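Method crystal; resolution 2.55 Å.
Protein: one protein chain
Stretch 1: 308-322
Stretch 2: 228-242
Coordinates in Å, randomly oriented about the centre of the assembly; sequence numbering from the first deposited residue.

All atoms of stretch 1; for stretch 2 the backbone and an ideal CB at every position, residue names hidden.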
# COMPACT_ATOMS: atom_id res chain seq x y z
N GLY A 308 -50.97 -1.10 37.59
CA GLY A 308 -52.08 -2.03 37.39
C GLY A 308 -52.72 -1.99 36.01
O GLY A 308 -53.86 -2.42 35.84
N LYS A 309 -51.98 -1.45 35.04
CA LYS A 309 -52.44 -1.36 33.66
C LYS A 309 -51.24 -1.04 32.77
O LYS A 309 -50.17 -0.67 33.26
CB LYS A 309 -53.52 -0.27 33.53
CG LYS A 309 -53.05 1.11 33.90
CD LYS A 309 -54.22 2.09 33.95
CE LYS A 309 -53.75 3.49 34.35
NZ LYS A 309 -54.90 4.43 34.58
N GLY A 310 -51.38 -1.24 31.46
CA GLY A 310 -50.24 -1.09 30.57
C GLY A 310 -50.22 -2.01 29.37
O GLY A 310 -51.21 -2.14 28.64
N TYR A 311 -49.05 -2.60 29.12
CA TYR A 311 -48.80 -3.49 27.98
C TYR A 311 -47.91 -4.62 28.44
O TYR A 311 -47.43 -4.61 29.58
CB TYR A 311 -48.09 -2.71 26.86
CG TYR A 311 -46.75 -2.13 27.30
CD1 TYR A 311 -46.72 -0.96 28.07
CD2 TYR A 311 -45.54 -2.77 27.03
CE1 TYR A 311 -45.51 -0.42 28.51
CE2 TYR A 311 -44.32 -2.22 27.47
CZ TYR A 311 -44.31 -1.04 28.22
OH TYR A 311 -43.13 -0.46 28.68
N ILE A 312 -47.63 -5.56 27.55
CA ILE A 312 -46.64 -6.58 27.84
C ILE A 312 -45.58 -6.55 26.75
O ILE A 312 -45.84 -6.10 25.63
CB ILE A 312 -47.26 -8.01 27.95
CG1 ILE A 312 -47.90 -8.43 26.63
CG2 ILE A 312 -48.26 -8.09 29.09
CD1 ILE A 312 -48.50 -9.83 26.66
N GLU A 313 -44.40 -7.06 27.07
CA GLU A 313 -43.28 -7.06 26.15
C GLU A 313 -42.90 -8.49 25.82
O GLU A 313 -42.53 -9.27 26.70
CB GLU A 313 -42.10 -6.32 26.78
CG GLU A 313 -40.80 -6.45 25.99
CD GLU A 313 -39.60 -5.89 26.74
OE1 GLU A 313 -39.09 -6.58 27.66
OE2 GLU A 313 -39.15 -4.77 26.40
N ASP A 314 -42.99 -8.82 24.54
CA ASP A 314 -42.57 -10.12 24.06
C ASP A 314 -41.12 -10.02 23.61
O ASP A 314 -40.83 -9.34 22.61
CB ASP A 314 -43.46 -10.57 22.91
CG ASP A 314 -43.26 -12.04 22.54
OD1 ASP A 314 -42.21 -12.60 22.92
OD2 ASP A 314 -44.14 -12.64 21.88
N ARG A 315 -40.23 -10.69 24.34
CA ARG A 315 -38.79 -10.59 24.08
C ARG A 315 -38.27 -11.67 23.11
O ARG A 315 -37.09 -11.68 22.78
CB ARG A 315 -38.03 -10.64 25.41
CG ARG A 315 -38.50 -9.61 26.43
CD ARG A 315 -37.82 -9.80 27.79
NE ARG A 315 -36.38 -9.59 27.68
CZ ARG A 315 -35.78 -8.39 27.71
NH1 ARG A 315 -36.50 -7.28 27.88
NH2 ARG A 315 -34.46 -8.30 27.60
N ARG A 316 -39.14 -12.58 22.68
CA ARG A 316 -38.76 -13.67 21.76
C ARG A 316 -38.46 -13.33 20.27
O ARG A 316 -37.59 -13.96 19.69
CB ARG A 316 -39.79 -14.78 21.84
CG ARG A 316 -39.85 -15.47 23.19
CD ARG A 316 -41.00 -16.42 23.23
NE ARG A 316 -42.25 -15.67 23.14
CZ ARG A 316 -43.43 -16.23 22.90
NH1 ARG A 316 -43.52 -17.55 22.75
NH2 ARG A 316 -44.53 -15.48 22.83
N PRO A 317 -39.18 -12.37 19.65
CA PRO A 317 -38.94 -12.25 18.19
C PRO A 317 -37.53 -11.80 17.79
O PRO A 317 -36.90 -10.93 18.43
CB PRO A 317 -40.01 -11.23 17.73
CG PRO A 317 -41.03 -11.20 18.84
CD PRO A 317 -40.26 -11.47 20.11
N ASN A 318 -37.01 -12.43 16.74
CA ASN A 318 -35.71 -12.08 16.18
C ASN A 318 -35.76 -10.76 15.46
O ASN A 318 -36.84 -10.32 15.07
CB ASN A 318 -35.29 -13.13 15.18
CG ASN A 318 -34.68 -14.34 15.81
OD1 ASN A 318 -34.62 -14.48 17.06
ND2 ASN A 318 -34.20 -15.25 14.96
N ALA A 319 -34.59 -10.15 15.24
CA ALA A 319 -34.49 -8.93 14.44
C ALA A 319 -34.94 -9.18 13.00
O ALA A 319 -35.32 -8.24 12.30
CB ALA A 319 -33.08 -8.37 14.47
N ASN A 320 -34.88 -10.45 12.55
CA ASN A 320 -35.29 -10.78 11.19
C ASN A 320 -36.74 -11.28 11.08
O ASN A 320 -37.12 -11.86 10.07
CB ASN A 320 -34.31 -11.76 10.52
CG ASN A 320 -34.31 -13.13 11.18
OD1 ASN A 320 -34.93 -13.33 12.23
ND2 ASN A 320 -33.58 -14.07 10.59
N VAL A 321 -37.55 -11.07 12.12
CA VAL A 321 -38.96 -11.44 12.05
C VAL A 321 -39.71 -10.57 11.04
O VAL A 321 -39.39 -9.40 10.86
CB VAL A 321 -39.64 -11.34 13.43
CG1 VAL A 321 -39.78 -9.88 13.89
CG2 VAL A 321 -40.98 -12.08 13.43
N ASP A 322 -40.68 -11.16 10.36
CA ASP A 322 -41.63 -10.41 9.54
C ASP A 322 -42.64 -9.78 10.51
O ASP A 322 -43.34 -10.50 11.23
CB ASP A 322 -42.35 -11.36 8.57
CG ASP A 322 -43.24 -10.63 7.55
OD1 ASP A 322 -43.64 -9.47 7.80
OD2 ASP A 322 -43.54 -11.22 6.49
N UNK A 228 -27.06 -11.01 20.61
CA UNK A 228 -27.96 -11.24 19.49
C UNK A 228 -28.77 -10.00 19.14
O UNK A 228 -28.83 -9.03 19.91
CB UNK A 228 -28.90 -12.40 19.81
N UNK A 229 -29.36 -10.01 17.95
CA UNK A 229 -30.21 -8.91 17.52
C UNK A 229 -31.68 -9.33 17.57
O UNK A 229 -32.07 -10.30 16.90
CB UNK A 229 -29.83 -8.45 16.11
N UNK A 230 -32.47 -8.64 18.38
CA UNK A 230 -33.89 -8.97 18.46
C UNK A 230 -34.84 -7.92 17.89
O UNK A 230 -34.40 -6.86 17.43
CB UNK A 230 -34.26 -9.22 19.92
N UNK A 231 -36.14 -8.24 17.92
CA UNK A 231 -37.22 -7.28 17.64
C UNK A 231 -38.30 -7.40 18.72
O UNK A 231 -39.32 -8.06 18.50
CB UNK A 231 -37.82 -7.52 16.25
N UNK A 232 -38.02 -6.86 19.91
CA UNK A 232 -38.95 -6.93 21.04
C UNK A 232 -40.24 -6.24 20.65
O UNK A 232 -40.21 -5.13 20.09
CB UNK A 232 -38.35 -6.29 22.30
N UNK A 233 -41.36 -6.88 20.95
CA UNK A 233 -42.66 -6.36 20.56
C UNK A 233 -43.52 -6.02 21.78
O UNK A 233 -43.74 -6.85 22.67
CB UNK A 233 -43.38 -7.37 19.67
N UNK A 234 -43.96 -4.77 21.80
CA UNK A 234 -44.81 -4.25 22.86
C UNK A 234 -46.25 -4.28 22.39
O UNK A 234 -46.58 -3.82 21.29
CB UNK A 234 -44.40 -2.83 23.26
N UNK A 235 -47.11 -4.83 23.24
CA UNK A 235 -48.49 -5.07 22.86
C UNK A 235 -49.50 -4.77 23.94
O UNK A 235 -49.29 -5.12 25.11
CB UNK A 235 -48.65 -6.53 22.42
N UNK A 236 -50.62 -4.16 23.55
CA UNK A 236 -51.73 -3.91 24.46
C UNK A 236 -53.04 -3.81 23.69
O UNK A 236 -53.07 -3.55 22.49
CB UNK A 236 -51.49 -2.63 25.27
N UNK A 237 -54.13 -3.99 24.43
CA UNK A 237 -55.47 -3.79 23.93
C UNK A 237 -56.05 -2.73 24.85
O UNK A 237 -55.41 -2.39 25.85
CB UNK A 237 -56.30 -5.08 23.91
N UNK A 238 -57.24 -2.23 24.54
CA UNK A 238 -57.87 -1.18 25.35
C UNK A 238 -58.04 -1.69 26.79
O UNK A 238 -57.75 -0.96 27.76
CB UNK A 238 -59.22 -0.77 24.76
N UNK A 239 -58.45 -2.95 26.92
CA UNK A 239 -58.61 -3.60 28.22
C UNK A 239 -57.29 -3.71 28.99
O UNK A 239 -57.24 -3.47 30.21
CB UNK A 239 -59.21 -4.99 28.03
N UNK A 240 -56.22 -4.04 28.29
CA UNK A 240 -54.91 -4.13 28.92
C UNK A 240 -54.43 -2.76 29.41
O UNK A 240 -53.82 -2.64 30.48
CB UNK A 240 -53.90 -4.72 27.94
N UNK A 241 -54.69 -1.72 28.63
CA UNK A 241 -54.37 -0.36 29.06
C UNK A 241 -55.25 0.10 30.23
O UNK A 241 -54.87 0.99 30.99
CB UNK A 241 -54.53 0.61 27.88
N UNK A 242 -56.44 -0.49 30.33
CA UNK A 242 -57.34 -0.20 31.44
C UNK A 242 -57.10 -0.97 32.74
O UNK A 242 -57.24 -0.39 33.82
CB UNK A 242 -58.77 -0.47 30.98

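Position 228 lies out of reach of stretch 1 and nothing there constrains it; the deposited residue is Gly228. At 229 the ideal CB points sideways, 3.6 Å from Ala319 CB, so a small apolar group suits. Ala229 supplies one, and its O accepts from Ala319 N at 3.0 Å.

A CA-to-CB bond at 230 would point away, yet that CB would still lie 3.5 Å from Pro317 O. Small residues fit most easily, and Gly230 sits there with its backbone bridged to Asn318. CA-to-CB at 231 points toward stretch 1, its ideal CB only 3.2 Å from Asn318 O and 3.9 Å from Val321 CG1. There is little space for anything beyond a methyl, and Ala231 fills it. Its N donates to Pro317 O at 2.8 Å, almost linearly.

Position 232 starts sideways, near Asp314 O, Glu313 CG and Arg315 CA. A flat or polar group could lie along Arg315. His232 does so: Arg315 CA sits over its ring face, 3.8 Å from the centroid, while His232 NE2 lies over one face of the guanidinium, 3.5 Å from Arg315 CZ.

Positions 233 to 235 form an antiparallel ladder with Asp314, Glu313 and Ile312, held by paired backbone bonds at 233 and 235; as in any strand, side chains alternate between the two faces. Position 233 shares its face with Asp314, and its ideal CB is 4.6 Å from Pro317 CG; a beta-branched residue would suit. Thr233 brings OG1 to 3.8 Å from Pro317 CG. On the other face, 234 joins Glu313 and has Tyr311 CD2 3.9 Å from its ideal CB, leaving room for a medium polar or apolar group. Asn234 places OD1 3.6 Å from Tyr311 CE2. Position 235 returns to the face of Ile312, where an apolar residue belongs; Phe235 meets Ile312 CG1 at its ring edge, with CD2 4.3 Å away.

At 236 the ideal CB is 3.4 Å from Gly310 O, favouring a small residue. Ser236 fits, and its OG accepts from the side chain at 241.

Position 237 points away, just before a helix, a place for Ser, Thr, Asp or Asn; Thr237 OG1 accepts from the backbone N of 240, capping the helix. At 238 and 239 nothing of stretch 1 lies within 5.5 Å of either ideal CB, so any helix-compatible residue would suit: Lys238 and Ala239. At 240, sideways, a long flexible apolar chain could reach Ile312, and Met240 CE comes within 4.0 Å of Ile312 CG1, while its O accepts from Gly310 N. Positions 241 and 242 point away, suiting polar chains: Arg241 NH1 donates to Ser236 OG at a very short 2.5 Å, and Glu242 OE1 takes a weak, salt-bridging bond from Lys238 NZ at 3.3 Å.

Stretch 2 (228-242) GAGAHTNFSTKAMRE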
# COMPACT_ATOMS: atom_id res chain seq x y z
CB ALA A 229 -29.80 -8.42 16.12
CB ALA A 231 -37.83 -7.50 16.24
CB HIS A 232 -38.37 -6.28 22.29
CG HIS A 232 -37.26 -7.05 22.93
ND1 HIS A 232 -36.79 -8.24 22.40
CD2 HIS A 232 -36.56 -6.84 24.07
CE1 HIS A 232 -35.83 -8.71 23.18
NE2 HIS A 232 -35.67 -7.88 24.20
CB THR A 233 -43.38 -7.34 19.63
OG1 THR A 233 -42.52 -7.68 18.54
CG2 THR A 233 -44.65 -6.71 19.09
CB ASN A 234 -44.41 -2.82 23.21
CG ASN A 234 -42.95 -2.71 23.64
OD1 ASN A 234 -42.51 -3.37 24.59
ND2 ASN A 234 -42.19 -1.90 22.91
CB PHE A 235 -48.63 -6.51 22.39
CG PHE A 235 -50.04 -6.97 22.34
CD1 PHE A 235 -50.87 -6.58 21.31
CD2 PHE A 235 -50.54 -7.80 23.33
CE1 PHE A 235 -52.18 -7.02 21.26
CE2 PHE A 235 -51.85 -8.24 23.30
CZ PHE A 235 -52.67 -7.85 22.26
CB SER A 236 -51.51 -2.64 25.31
OG SER A 236 -51.74 -1.43 24.57
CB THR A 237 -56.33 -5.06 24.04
OG1 THR A 237 -56.40 -5.47 25.42
CG2 THR A 237 -55.77 -6.19 23.15
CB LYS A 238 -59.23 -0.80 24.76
CG LYS A 238 -59.89 0.41 25.40
CD LYS A 238 -61.31 0.65 24.84
CE LYS A 238 -62.25 -0.54 25.12
NZ LYS A 238 -62.67 -0.71 26.55
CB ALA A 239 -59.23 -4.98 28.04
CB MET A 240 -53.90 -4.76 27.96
CG MET A 240 -54.19 -6.23 27.71
SD MET A 240 -53.27 -6.89 26.32
CE MET A 240 -51.62 -6.99 27.04
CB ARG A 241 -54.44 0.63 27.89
CG ARG A 241 -53.73 0.17 26.65
CD ARG A 241 -53.72 1.25 25.57
NE ARG A 241 -54.83 1.06 24.63
CZ ARG A 241 -54.86 0.13 23.67
NH1 ARG A 241 -53.85 -0.74 23.52
NH2 ARG A 241 -55.92 0.04 22.86
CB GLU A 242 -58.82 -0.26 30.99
CG GLU A 242 -59.25 1.06 30.30
CD GLU A 242 -60.42 0.91 29.34
OE1 GLU A 242 -61.20 -0.06 29.46
OE2 GLU A 242 -60.57 1.77 28.44
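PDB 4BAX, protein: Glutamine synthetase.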